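Local coordinates for protein acyltransferase (Actinoplanes teichomyceticus, PDB 4Q38) that probably transfers a long fatty acyl chain from acyl-CoA to the glucosamine of teicoplanin-type glycopeptide antibiotics, at residues Leu191-Phe196 and Gly217-Lys222; Leu158-Ala163 and Pro213-Pro218; Thr36-Leu41 and Glu91-Ala96. All coordinates share one frame; numbering follows the deposited sequence.

Contact 1: residues Leu191-Phe196 and Gly217-Lys222; sequences LGRLQF and GPLLPK. With COA (coenzyme A), chain D.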
loop_
_atom_site.group_PDB
_atom_site.type_symbol
_atom_site.label_atom_id
_atom_site.label_comp_id
_atom_site.label_asym_id
_atom_site.label_seq_id
_atom_site.Cartn_x
_atom_site.Cartn_y
_atom_site.Cartn_z
ATOM N N LEU A 191 13.465 -3.250 0.116
ATOM C CA LEU A 191 14.889 -3.512 0.057
ATOM C C LEU A 191 15.624 -2.407 0.815
ATOM O O LEU A 191 16.302 -1.554 0.229
ATOM C CB LEU A 191 15.337 -3.603 -1.412
ATOM C CG LEU A 191 14.643 -4.638 -2.319
ATOM C CD1 LEU A 191 15.271 -4.593 -3.711
ATOM C CD2 LEU A 191 14.697 -6.072 -1.793
ATOM N N GLY A 192 15.471 -2.413 2.135
ATOM C CA GLY A 192 16.030 -1.333 2.961
ATOM C C GLY A 192 15.011 -0.223 3.096
ATOM O O GLY A 192 13.848 -0.501 3.402
ATOM N N ARG A 193 15.434 1.028 2.880
ATOM C CA ARG A 193 14.544 2.182 3.086
ATOM C C ARG A 193 13.449 2.262 2.010
ATOM O O ARG A 193 12.336 2.713 2.283
ATOM C CB ARG A 193 15.346 3.499 3.137
ATOM C CG ARG A 193 14.536 4.734 3.548
ATOM C CD ARG A 193 13.946 4.532 4.938
ATOM N NE ARG A 193 12.925 5.515 5.322
ATOM C CZ ARG A 193 11.648 5.497 4.945
ATOM N NH1 ARG A 193 11.191 4.566 4.098
ATOM N NH2 ARG A 193 10.822 6.430 5.403
ATOM N N LEU A 194 13.777 1.825 0.795
ATOM C CA LEU A 194 12.836 1.906 -0.334
ATOM C C LEU A 194 12.221 0.560 -0.678
ATOM O O LEU A 194 12.807 -0.488 -0.403
ATOM C CB LEU A 194 13.566 2.406 -1.575
ATOM C CG LEU A 194 14.391 3.681 -1.466
ATOM C CD1 LEU A 194 15.069 3.889 -2.805
ATOM C CD2 LEU A 194 13.484 4.851 -1.096
ATOM N N GLN A 195 11.047 0.614 -1.308
ATOM C CA GLN A 195 10.414 -0.540 -1.923
ATOM C C GLN A 195 10.516 -0.453 -3.438
ATOM O O GLN A 195 10.582 0.642 -4.006
ATOM C CB GLN A 195 8.926 -0.566 -1.593
ATOM C CG GLN A 195 8.578 -0.760 -0.130
ATOM C CD GLN A 195 7.197 -0.221 0.157
ATOM O OE1 GLN A 195 6.799 0.789 -0.425
ATOM N NE2 GLN A 195 6.453 -0.890 1.042
ATOM N N PHE A 196 10.510 -1.617 -4.080
ATOM C CA PHE A 196 10.515 -1.711 -5.544
ATOM C C PHE A 196 9.452 -2.685 -6.008
ATOM O O PHE A 196 9.347 -3.788 -5.481
ATOM C CB PHE A 196 11.891 -2.173 -6.061
ATOM C CG PHE A 196 13.002 -1.208 -5.760
ATOM C CD1 PHE A 196 13.279 -0.154 -6.618
ATOM C CD2 PHE A 196 13.751 -1.330 -4.589
ATOM C CE1 PHE A 196 14.289 0.764 -6.328
ATOM C CE2 PHE A 196 14.767 -0.425 -4.297
ATOM C CZ PHE A 196 15.029 0.631 -5.160
ATOM N N GLY A 217 12.114 5.960 9.349
ATOM C CA GLY A 217 12.833 7.224 9.554
ATOM C C GLY A 217 13.051 8.049 8.290
ATOM O O GLY A 217 12.469 7.755 7.243
ATOM N N PRO A 218 13.892 9.103 8.382
ATOM C CA PRO A 218 14.111 9.996 7.243
ATOM C C PRO A 218 14.695 9.307 6.019
ATOM O O PRO A 218 15.334 8.261 6.128
ATOM C CB PRO A 218 15.108 11.035 7.787
ATOM C CG PRO A 218 14.877 11.034 9.267
ATOM C CD PRO A 218 14.557 9.600 9.608
ATOM N N LEU A 219 14.468 9.910 4.859
ATOM C CA LEU A 219 15.002 9.402 3.607
ATOM C C LEU A 219 16.471 9.837 3.467
ATOM O O LEU A 219 16.817 10.624 2.582
ATOM C CB LEU A 219 14.156 9.938 2.446
ATOM C CG LEU A 219 13.667 9.012 1.330
ATOM C CD1 LEU A 219 13.408 9.821 0.069
ATOM C CD2 LEU A 219 14.621 7.863 1.043
ATOM N N LEU A 220 17.327 9.326 4.354
ATOM C CA LEU A 220 18.750 9.683 4.381
ATOM C C LEU A 220 19.437 9.248 3.081
ATOM O O LEU A 220 19.172 8.147 2.585
ATOM C CB LEU A 220 19.442 9.034 5.586
ATOM C CG LEU A 220 19.022 9.412 7.021
ATOM C CD1 LEU A 220 19.805 8.594 8.039
ATOM C CD2 LEU A 220 19.208 10.900 7.299
ATOM N N PRO A 221 20.282 10.124 2.497
ATOM C CA PRO A 221 20.992 9.786 1.266
ATOM C C PRO A 221 21.700 8.434 1.247
ATOM O O PRO A 221 21.592 7.727 0.243
ATOM C CB PRO A 221 21.965 10.956 1.110
ATOM C CG PRO A 221 21.129 12.109 1.563
ATOM C CD PRO A 221 20.338 11.579 2.747
ATOM N N LYS A 222 22.383 8.059 2.335
ATOM C CA LYS A 222 23.060 6.757 2.394
ATOM C C LYS A 222 22.094 5.578 2.402
ATOM O O LYS A 222 22.408 4.531 1.865
ATOM C CB LYS A 222 23.981 6.631 3.617
ATOM C CG LYS A 222 25.388 7.156 3.400
ATOM C CD LYS A 222 25.667 8.340 4.307
ATOM C CE LYS A 222 27.073 8.277 4.888
ATOM N NZ LYS A 222 28.134 8.408 3.848
HETATM N N1A COA D . 5.093 14.959 7.306
HETATM C C2A COA D . 5.493 16.020 8.035
HETATM N N3A COA D . 6.727 16.548 7.964
HETATM C C4A COA D . 7.653 16.013 7.127
HETATM C C5A COA D . 7.291 14.849 6.298
HETATM C C6A COA D . 5.912 14.328 6.432
HETATM N N6A COA D . 5.469 13.270 5.709
HETATM N N7A COA D . 8.387 14.542 5.581
HETATM C C8A COA D . 9.360 15.422 5.910
HETATM N N9A COA D . 8.923 16.290 6.844
HETATM C C1B COA D . 9.693 17.407 7.440
HETATM C C2B COA D . 11.019 16.981 8.043
HETATM O O2B COA D . 10.853 16.586 9.401
HETATM C C3B COA D . 11.852 18.235 7.879
HETATM O O3B COA D . 11.444 19.181 8.870
HETATM P P3B COA D . 12.367 20.412 9.373
HETATM O O7A COA D . 13.395 19.736 10.228
HETATM O O8A COA D . 11.365 21.291 10.073
HETATM O O9A COA D . 12.925 21.043 8.120
HETATM C C4B COA D . 11.390 18.760 6.523
HETATM O O4B COA D . 10.031 18.331 6.401
HETATM C C5B COA D . 12.222 18.266 5.336
HETATM O O5B COA D . 12.127 16.835 5.234
HETATM P P1A COA D . 13.062 15.963 4.265
HETATM O O1A COA D . 14.443 15.798 4.837
HETATM O O2A COA D . 12.903 16.531 2.879
HETATM O O3A COA D . 12.307 14.527 4.290
HETATM P P2A COA D . 12.547 13.351 5.363
HETATM O O4A COA D . 13.685 12.483 4.896
HETATM O O5A COA D . 12.595 13.893 6.767
HETATM O O6A COA D . 11.154 12.556 5.211
HETATM C CBP COA D . 9.797 10.815 4.123
HETATM C CCP COA D . 10.812 11.944 3.964
HETATM C CDP COA D . 9.505 10.325 2.714
HETATM C CEP COA D . 10.426 9.712 4.950
HETATM C CAP COA D . 8.509 11.337 4.805
HETATM O OAP COA D . 8.003 12.464 4.087
HETATM C C9P COA D . 7.373 10.343 4.961
HETATM O O9P COA D . 7.421 9.484 5.824
HETATM N N8P COA D . 6.320 10.478 4.148
HETATM C C7P COA D . 5.248 9.499 4.082
HETATM C C6P COA D . 5.518 8.463 2.992
HETATM C C5P COA D . 5.509 9.108 1.616
HETATM O O5P COA D . 5.183 10.282 1.477
HETATM N N4P COA D . 5.892 8.330 0.600
HETATM C C3P COA D . 5.712 8.720 -0.795
HETATM C C2P COA D . 4.282 8.553 -1.285
HETATM S S1P COA D . 4.145 9.065 -3.031
#
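Gly217 O is held by two nitrogens of one guanidinium, a good example of how a single arginine can fix a ligand-binding turn. Arg193 approaches it side-on, with NH2 2.8 Å from Gly217 O and NE 3.0 Å from that same oxygen. The carbonyl oxygen lies almost in the guanidinium plane; seen from Gly217, NH2 comes in nearly along the C=O axis while NE sits above the carbonyl plane. The other amino end, NH1, is bonded to Pro213 O, further back in the same loop. NH2 also packs against the pantetheine methyl CEP of coenzyme A.

With CG of Arg193 anti to the backbone N (chi1 -172°), CG lies beside Leu219 CD2, 4.0 Å away. Alongside these bonds, Leu219 CD2 also touches Leu194 CD2 at 3.9 Å, the Leu219 side chain crossing both partners at about a right angle. Leu219 is the centre of an inverse gamma turn, and its N gives a 2.7 Å hydrogen bond to O4A of coenzyme A, a pyrophosphate oxygen. A turn whose backbone N-H binds pyrophosphate just before helix 221-238 is consistent with the acyl-CoA-binding loop of the GNAT fold.

Contact 2: residues Leu158-Ala163 and Pro213-Pro218; sequences LGELVA and PEWGGP. With COA (coenzyme A), chain D.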
loop_
_atom_site.group_PDB
_atom_site.type_symbol
_atom_site.label_atom_id
_atom_site.label_comp_id
_atom_site.label_asym_id
_atom_site.label_seq_id
_atom_site.Cartn_x
_atom_site.Cartn_y
_atom_site.Cartn_z
ATOM N N LEU A 158 2.030 -3.905 6.524
ATOM C CA LEU A 158 0.683 -4.086 7.076
ATOM C C LEU A 158 0.528 -3.298 8.370
ATOM O O LEU A 158 -0.451 -2.577 8.555
ATOM C CB LEU A 158 0.355 -5.569 7.319
ATOM C CG LEU A 158 -1.008 -5.810 7.986
ATOM C CD1 LEU A 158 -2.168 -5.360 7.094
ATOM C CD2 LEU A 158 -1.162 -7.274 8.390
ATOM N N GLY A 159 1.501 -3.434 9.265
ATOM C CA GLY A 159 1.450 -2.724 10.545
ATOM C C GLY A 159 1.398 -1.216 10.380
ATOM O O GLY A 159 0.635 -0.536 11.054
ATOM N N GLU A 160 2.215 -0.695 9.471
ATOM C CA GLU A 160 2.247 0.737 9.164
ATOM C C GLU A 160 0.872 1.219 8.706
ATOM O O GLU A 160 0.383 2.255 9.146
ATOM C CB GLU A 160 3.299 0.994 8.072
ATOM C CG GLU A 160 3.342 2.427 7.527
ATOM C CD GLU A 160 4.343 2.597 6.394
ATOM O OE1 GLU A 160 5.495 2.154 6.556
ATOM O OE2 GLU A 160 3.987 3.185 5.340
ATOM N N LEU A 161 0.243 0.446 7.827
ATOM C CA LEU A 161 -1.038 0.849 7.239
ATOM C C LEU A 161 -2.165 0.736 8.262
ATOM O O LEU A 161 -3.084 1.549 8.266
ATOM C CB LEU A 161 -1.340 0.013 5.993
ATOM C CG LEU A 161 -0.351 0.179 4.818
ATOM C CD1 LEU A 161 -0.496 -0.977 3.835
ATOM C CD2 LEU A 161 -0.553 1.517 4.100
ATOM N N VAL A 162 -2.082 -0.265 9.138
ATOM C CA VAL A 162 -3.003 -0.350 10.272
ATOM C C VAL A 162 -2.854 0.904 11.168
ATOM O O VAL A 162 -3.845 1.569 11.482
ATOM C CB VAL A 162 -2.793 -1.659 11.061
ATOM C CG1 VAL A 162 -3.670 -1.687 12.305
ATOM C CG2 VAL A 162 -3.116 -2.852 10.172
ATOM N N ALA A 163 -1.618 1.229 11.549
ATOM C CA ALA A 163 -1.336 2.426 12.372
ATOM C C ALA A 163 -1.844 3.709 11.719
ATOM O O ALA A 163 -2.434 4.564 12.390
ATOM C CB ALA A 163 0.152 2.540 12.671
ATOM N N PRO A 213 7.911 3.794 1.808
ATOM C CA PRO A 213 7.021 3.571 2.941
ATOM C C PRO A 213 7.293 4.598 4.041
ATOM O O PRO A 213 8.394 5.156 4.125
ATOM C CB PRO A 213 7.380 2.159 3.415
ATOM C CG PRO A 213 8.745 1.894 2.882
ATOM C CD PRO A 213 8.915 2.724 1.647
ATOM N N GLU A 214 6.293 4.865 4.860
ATOM C CA GLU A 214 6.437 5.908 5.865
ATOM C C GLU A 214 7.429 5.483 6.944
ATOM O O GLU A 214 8.329 6.238 7.298
ATOM C CB GLU A 214 5.089 6.268 6.493
ATOM C CG GLU A 214 5.239 7.301 7.614
ATOM C CD GLU A 214 3.917 7.707 8.227
ATOM O OE1 GLU A 214 3.026 8.167 7.487
ATOM O OE2 GLU A 214 3.777 7.563 9.457
ATOM N N TRP A 215 7.278 4.261 7.443
ATOM C CA TRP A 215 8.124 3.787 8.543
ATOM C C TRP A 215 9.531 3.510 8.134
ATOM O O TRP A 215 9.784 3.007 7.039
ATOM C CB TRP A 215 7.521 2.544 9.172
ATOM C CG TRP A 215 6.351 2.846 10.071
ATOM C CD1 TRP A 215 5.745 4.081 10.305
ATOM C CD2 TRP A 215 5.588 1.889 10.871
ATOM N NE1 TRP A 215 4.703 3.954 11.189
ATOM C CE2 TRP A 215 4.549 2.663 11.559
ATOM C CE3 TRP A 215 5.657 0.517 11.076
ATOM C CZ2 TRP A 215 3.636 2.067 12.419
ATOM C CZ3 TRP A 215 4.728 -0.074 11.942
ATOM C CH2 TRP A 215 3.745 0.687 12.597
ATOM N N GLY A 216 10.464 3.835 9.023
ATOM C CA GLY A 216 11.872 3.614 8.758
ATOM C C GLY A 216 12.705 4.874 8.841
ATOM O O GLY A 216 13.869 4.857 8.459
ATOM N N GLY A 217 12.114 5.960 9.349
ATOM C CA GLY A 217 12.833 7.224 9.554
ATOM C C GLY A 217 13.051 8.049 8.290
ATOM O O GLY A 217 12.469 7.755 7.243
ATOM N N PRO A 218 13.892 9.103 8.382
ATOM C CA PRO A 218 14.111 9.996 7.243
ATOM C C PRO A 218 14.695 9.307 6.019
ATOM O O PRO A 218 15.334 8.261 6.128
ATOM C CB PRO A 218 15.108 11.035 7.787
ATOM C CG PRO A 218 14.877 11.034 9.267
ATOM C CD PRO A 218 14.557 9.600 9.608
HETATM N N1A COA D . 5.093 14.959 7.306
HETATM C C2A COA D . 5.493 16.020 8.035
HETATM N N3A COA D . 6.727 16.548 7.964
HETATM C C4A COA D . 7.653 16.013 7.127
HETATM C C5A COA D . 7.291 14.849 6.298
HETATM C C6A COA D . 5.912 14.328 6.432
HETATM N N6A COA D . 5.469 13.270 5.709
HETATM N N7A COA D . 8.387 14.542 5.581
HETATM C C8A COA D . 9.360 15.422 5.910
HETATM N N9A COA D . 8.923 16.290 6.844
HETATM C C1B COA D . 9.693 17.407 7.440
HETATM C C2B COA D . 11.019 16.981 8.043
HETATM O O2B COA D . 10.853 16.586 9.401
HETATM C C3B COA D . 11.852 18.235 7.879
HETATM O O3B COA D . 11.444 19.181 8.870
HETATM P P3B COA D . 12.367 20.412 9.373
HETATM O O7A COA D . 13.395 19.736 10.228
HETATM O O8A COA D . 11.365 21.291 10.073
HETATM O O9A COA D . 12.925 21.043 8.120
HETATM C C4B COA D . 11.390 18.760 6.523
HETATM O O4B COA D . 10.031 18.331 6.401
HETATM C C5B COA D . 12.222 18.266 5.336
HETATM O O5B COA D . 12.127 16.835 5.234
HETATM P P1A COA D . 13.062 15.963 4.265
HETATM O O1A COA D . 14.443 15.798 4.837
HETATM O O2A COA D . 12.903 16.531 2.879
HETATM O O3A COA D . 12.307 14.527 4.290
HETATM P P2A COA D . 12.547 13.351 5.363
HETATM O O4A COA D . 13.685 12.483 4.896
HETATM O O5A COA D . 12.595 13.893 6.767
HETATM O O6A COA D . 11.154 12.556 5.211
HETATM C CBP COA D . 9.797 10.815 4.123
HETATM C CCP COA D . 10.812 11.944 3.964
HETATM C CDP COA D . 9.505 10.325 2.714
HETATM C CEP COA D . 10.426 9.712 4.950
HETATM C CAP COA D . 8.509 11.337 4.805
HETATM O OAP COA D . 8.003 12.464 4.087
HETATM C C9P COA D . 7.373 10.343 4.961
HETATM O O9P COA D . 7.421 9.484 5.824
HETATM N N8P COA D . 6.320 10.478 4.148
HETATM C C7P COA D . 5.248 9.499 4.082
HETATM C C6P COA D . 5.518 8.463 2.992
HETATM C C5P COA D . 5.509 9.108 1.616
HETATM O O5P COA D . 5.183 10.282 1.477
HETATM N N4P COA D . 5.892 8.330 0.600
HETATM C C3P COA D . 5.712 8.720 -0.795
HETATM C C2P COA D . 4.282 8.553 -1.285
HETATM S S1P COA D . 4.145 9.065 -3.031
#
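The junction between the helical N-terminal part and the GNAT-like part of the enzyme is made here by Glu160, on helix 157-169, and by Glu214 and Trp215, in the loop that follows strand 206-211. One carboxylate receives two successive backbone N-H groups. Glu160 OE1 accepts from Trp215 N at 2.9 Å, in a nearly straight bond of 165°, and Glu160 OE2 accepts from Glu214 N, also at 2.9 Å. Both donors stand above the carboxylate plane, Trp215 N more steeply. CG of Glu160 is anti to its backbone N (chi1 173°), and the chain extended beyond it carries the carboxylate out to the loop. Pro213 CB packs against OE1 as well, 3.7 Å away.

The tryptophan runs the other way, back over the helix. Glu160 CA lies 3.6 Å from the centroid of the six-membered ring of Trp215, only 4° off the ring normal, a CH-pi contact over the face. Glu160 CB rests near the ring-fusion atom CD2, and Ala163 CB, one turn along the helix, reaches CZ2 of Trp215 at 3.5 Å. The Glu214 side chain leads away from residues Leu158-Ala163: its CG passes coenzyme A O9P at 3.6 Å, and its carboxylate forms salt bridges with Arg299 and with Arg167, farther along the same helix as Glu160.

Two acidic groups are thus brought close, Glu160 OE2 and Glu214 OE1 being 5.5 Å apart. The backbone N-H pair on one and the arginines on the other probably offset their mutual repulsion.

Contact 3: residues Thr36-Leu41 and Glu91-Ala96; sequences TELDEL and ERTHHA
The helical segments Thr36-Leu41 and Glu91-Ala96 cross almost perpendicularly, at 84°, with their axes 9.3 Å apart at closest approach. Such a steep crossing concentrates the contact on a few residues, here Leu38 and Leu41 against Arg92, His95 and Ala96. Leu38 and Leu41 bring their CD2 methyls to the same small residue: Ala96 CB lies 3.6 Å from that of Leu38 and 3.7 Å from that of Leu41. Leu38 CD1 lies beside Thr93 OG1, whose hydroxyl is bonded to Leu89 O within its own helix.

Leu41 has CG anti to its backbone N (chi1 -176°), which sets CG over one face of the His95 imidazole, 3.8 Å from the ring centroid. CD1 lies above the same ring, offset toward its rim. A hydrogen bond between His95 ND1 and Gly42 O, just beyond the first helix, helps to hold the ring.

CG and CD of Arg92 pass beside the carbonyl oxygen of Leu38, CG 3.3 Å from Leu38 O. Farther out, a water accepts from Arg92 NE at 2.8 Å and donates to Asp39 O at 2.9 Å. NH1 makes a long salt bridge to Glu91 OE1, and the guanidinium has a cation-pi contact with Trp88. The crossing therefore rests on leucine methyls and a CH-pi contact, while the arginine's charge is probably balanced mainly by Glu91 and Trp88 of its own helix, the water linking its NE to the first helix.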
loop_
_atom_site.group_PDB
_atom_site.type_symbol
_atom_site.label_atom_id
_atom_site.label_comp_id
_atom_site.label_asym_id
_atom_site.label_seq_id
_atom_site.Cartn_x
_atom_site.Cartn_y
_atom_site.Cartn_z
ATOM N N THR A 36 -20.337 -10.300 -8.302
ATOM C CA THR A 36 -20.648 -11.305 -9.325
ATOM C C THR A 36 -19.365 -11.988 -9.785
ATOM O O THR A 36 -19.304 -13.217 -9.886
ATOM C CB THR A 36 -21.376 -10.667 -10.528
ATOM O OG1 THR A 36 -22.602 -10.092 -10.071
ATOM C CG2 THR A 36 -21.684 -11.699 -11.614
ATOM N N GLU A 37 -18.335 -11.188 -10.041
ATOM C CA GLU A 37 -17.045 -11.735 -10.446
ATOM C C GLU A 37 -16.510 -12.692 -9.382
ATOM O O GLU A 37 -16.020 -13.772 -9.708
ATOM C CB GLU A 37 -16.036 -10.622 -10.744
ATOM C CG GLU A 37 -14.742 -11.130 -11.373
ATOM C CD GLU A 37 -13.701 -10.045 -11.578
ATOM O OE1 GLU A 37 -14.028 -8.845 -11.449
ATOM O OE2 GLU A 37 -12.543 -10.402 -11.882
ATOM N N LEU A 38 -16.623 -12.304 -8.110
ATOM C CA LEU A 38 -16.171 -13.167 -7.017
ATOM C C LEU A 38 -17.036 -14.426 -6.893
ATOM O O LEU A 38 -16.539 -15.493 -6.537
ATOM C CB LEU A 38 -16.142 -12.410 -5.685
ATOM C CG LEU A 38 -15.147 -11.249 -5.513
ATOM C CD1 LEU A 38 -15.037 -10.848 -4.049
ATOM C CD2 LEU A 38 -13.774 -11.607 -6.053
ATOM N N ASP A 39 -18.328 -14.298 -7.180
ATOM C CA ASP A 39 -19.208 -15.473 -7.179
ATOM C C ASP A 39 -18.764 -16.479 -8.242
ATOM O O ASP A 39 -18.623 -17.670 -7.956
ATOM C CB ASP A 39 -20.671 -15.066 -7.372
ATOM C CG ASP A 39 -21.635 -16.232 -7.191
ATOM O OD1 ASP A 39 -21.435 -17.057 -6.278
ATOM O OD2 ASP A 39 -22.598 -16.328 -7.975
ATOM N N GLU A 40 -18.508 -15.995 -9.458
ATOM C CA GLU A 40 -18.039 -16.869 -10.540
ATOM C C GLU A 40 -16.662 -17.479 -10.274
ATOM O O GLU A 40 -16.413 -18.635 -10.623
ATOM C CB GLU A 40 -18.077 -16.144 -11.881
ATOM C CG GLU A 40 -19.409 -16.320 -12.592
ATOM C CD GLU A 40 -19.886 -15.063 -13.291
ATOM O OE1 GLU A 40 -19.035 -14.296 -13.796
ATOM O OE2 GLU A 40 -21.119 -14.846 -13.332
ATOM N N LEU A 41 -15.778 -16.707 -9.643
ATOM C CA LEU A 41 -14.464 -17.212 -9.237
ATOM C C LEU A 41 -14.562 -18.346 -8.212
ATOM O O LEU A 41 -13.817 -19.323 -8.293
ATOM C CB LEU A 41 -13.614 -16.073 -8.667
ATOM C CG LEU A 41 -12.167 -16.366 -8.262
ATOM C CD1 LEU A 41 -11.307 -16.800 -9.446
ATOM C CD2 LEU A 41 -11.588 -15.127 -7.596
ATOM N N GLU A 91 -13.177 -15.427 1.679
ATOM C CA GLU A 91 -12.676 -16.548 0.885
ATOM C C GLU A 91 -12.400 -16.151 -0.557
ATOM O O GLU A 91 -11.339 -16.459 -1.099
ATOM C CB GLU A 91 -13.697 -17.691 0.866
ATOM C CG GLU A 91 -13.868 -18.417 2.182
ATOM C CD GLU A 91 -14.792 -19.609 2.046
ATOM O OE1 GLU A 91 -15.955 -19.429 1.619
ATOM O OE2 GLU A 91 -14.347 -20.724 2.372
ATOM N N ARG A 92 -13.376 -15.489 -1.170
ATOM C CA ARG A 92 -13.311 -15.115 -2.583
ATOM C C ARG A 92 -12.344 -13.960 -2.856
ATOM O O ARG A 92 -11.698 -13.937 -3.894
ATOM C CB ARG A 92 -14.706 -14.805 -3.128
ATOM C CG ARG A 92 -15.491 -16.077 -3.410
ATOM C CD ARG A 92 -16.974 -15.948 -3.131
ATOM N NE ARG A 92 -17.603 -17.275 -3.134
ATOM C CZ ARG A 92 -17.669 -18.088 -2.078
ATOM N NH1 ARG A 92 -17.172 -17.717 -0.906
ATOM N NH2 ARG A 92 -18.247 -19.284 -2.194
ATOM N N THR A 93 -12.250 -13.024 -1.918
ATOM C CA THR A 93 -11.311 -11.902 -2.035
ATOM C C THR A 93 -9.883 -12.433 -1.953
ATOM O O THR A 93 -9.008 -12.037 -2.735
ATOM C CB THR A 93 -11.576 -10.838 -0.949
ATOM O OG1 THR A 93 -12.891 -10.315 -1.126
ATOM C CG2 THR A 93 -10.577 -9.675 -1.040
ATOM N N HIS A 94 -9.656 -13.342 -1.009
ATOM C CA HIS A 94 -8.390 -14.054 -0.937
ATOM C C HIS A 94 -8.077 -14.708 -2.261
ATOM O O HIS A 94 -6.969 -14.569 -2.785
ATOM C CB HIS A 94 -8.413 -15.086 0.176
ATOM C CG HIS A 94 -7.323 -16.123 0.057
ATOM N ND1 HIS A 94 -6.056 -15.894 0.451
ATOM C CD2 HIS A 94 -7.349 -17.424 -0.450
ATOM C CE1 HIS A 94 -5.308 -16.990 0.212
ATOM N NE2 HIS A 94 -6.100 -17.927 -0.335
ATOM N N HIS A 95 -9.055 -15.427 -2.805
ATOM C CA HIS A 95 -8.901 -16.121 -4.088
ATOM C C HIS A 95 -8.611 -15.164 -5.226
ATOM O O HIS A 95 -7.731 -15.423 -6.042
ATOM C CB HIS A 95 -10.140 -16.970 -4.375
ATOM C CG HIS A 95 -9.961 -17.979 -5.488
ATOM N ND1 HIS A 95 -11.002 -18.668 -6.012
ATOM C CD2 HIS A 95 -8.819 -18.405 -6.177
ATOM C CE1 HIS A 95 -10.548 -19.491 -6.985
ATOM N NE2 HIS A 95 -9.217 -19.324 -7.088
ATOM N N ALA A 96 -9.331 -14.045 -5.268
ATOM C CA ALA A 96 -9.149 -13.032 -6.308
ATOM C C ALA A 96 -7.754 -12.409 -6.296
ATOM O O ALA A 96 -7.299 -11.884 -7.312
ATOM C CB ALA A 96 -10.219 -11.952 -6.201
HETATM O O HOH W 1 -19.080 -18.519 -5.193
#

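In the fold
Contacts 1 and 2 are two aspects of one loop: they share Gly217 and Pro218, their centres lie about 12 Å apart, and both touch coenzyme A. Arg193 of contact 1 joins them directly, since it also bonds to the part of the loop that belongs to contact 2. The loop is thus held by Arg193, in the turn before strand 194-200, and by Glu160 of helix 157-169. The bound decanoyl-glucosamine is close to both, about 4 Å from the Leu219 side chain and about 5 Å from that of Glu160. Contact 3 belongs to the helical N-terminal part, away from these sites; its centre lies about 36 Å from that of contact 1 and about 29 Å from that of contact 2, and it touches neither.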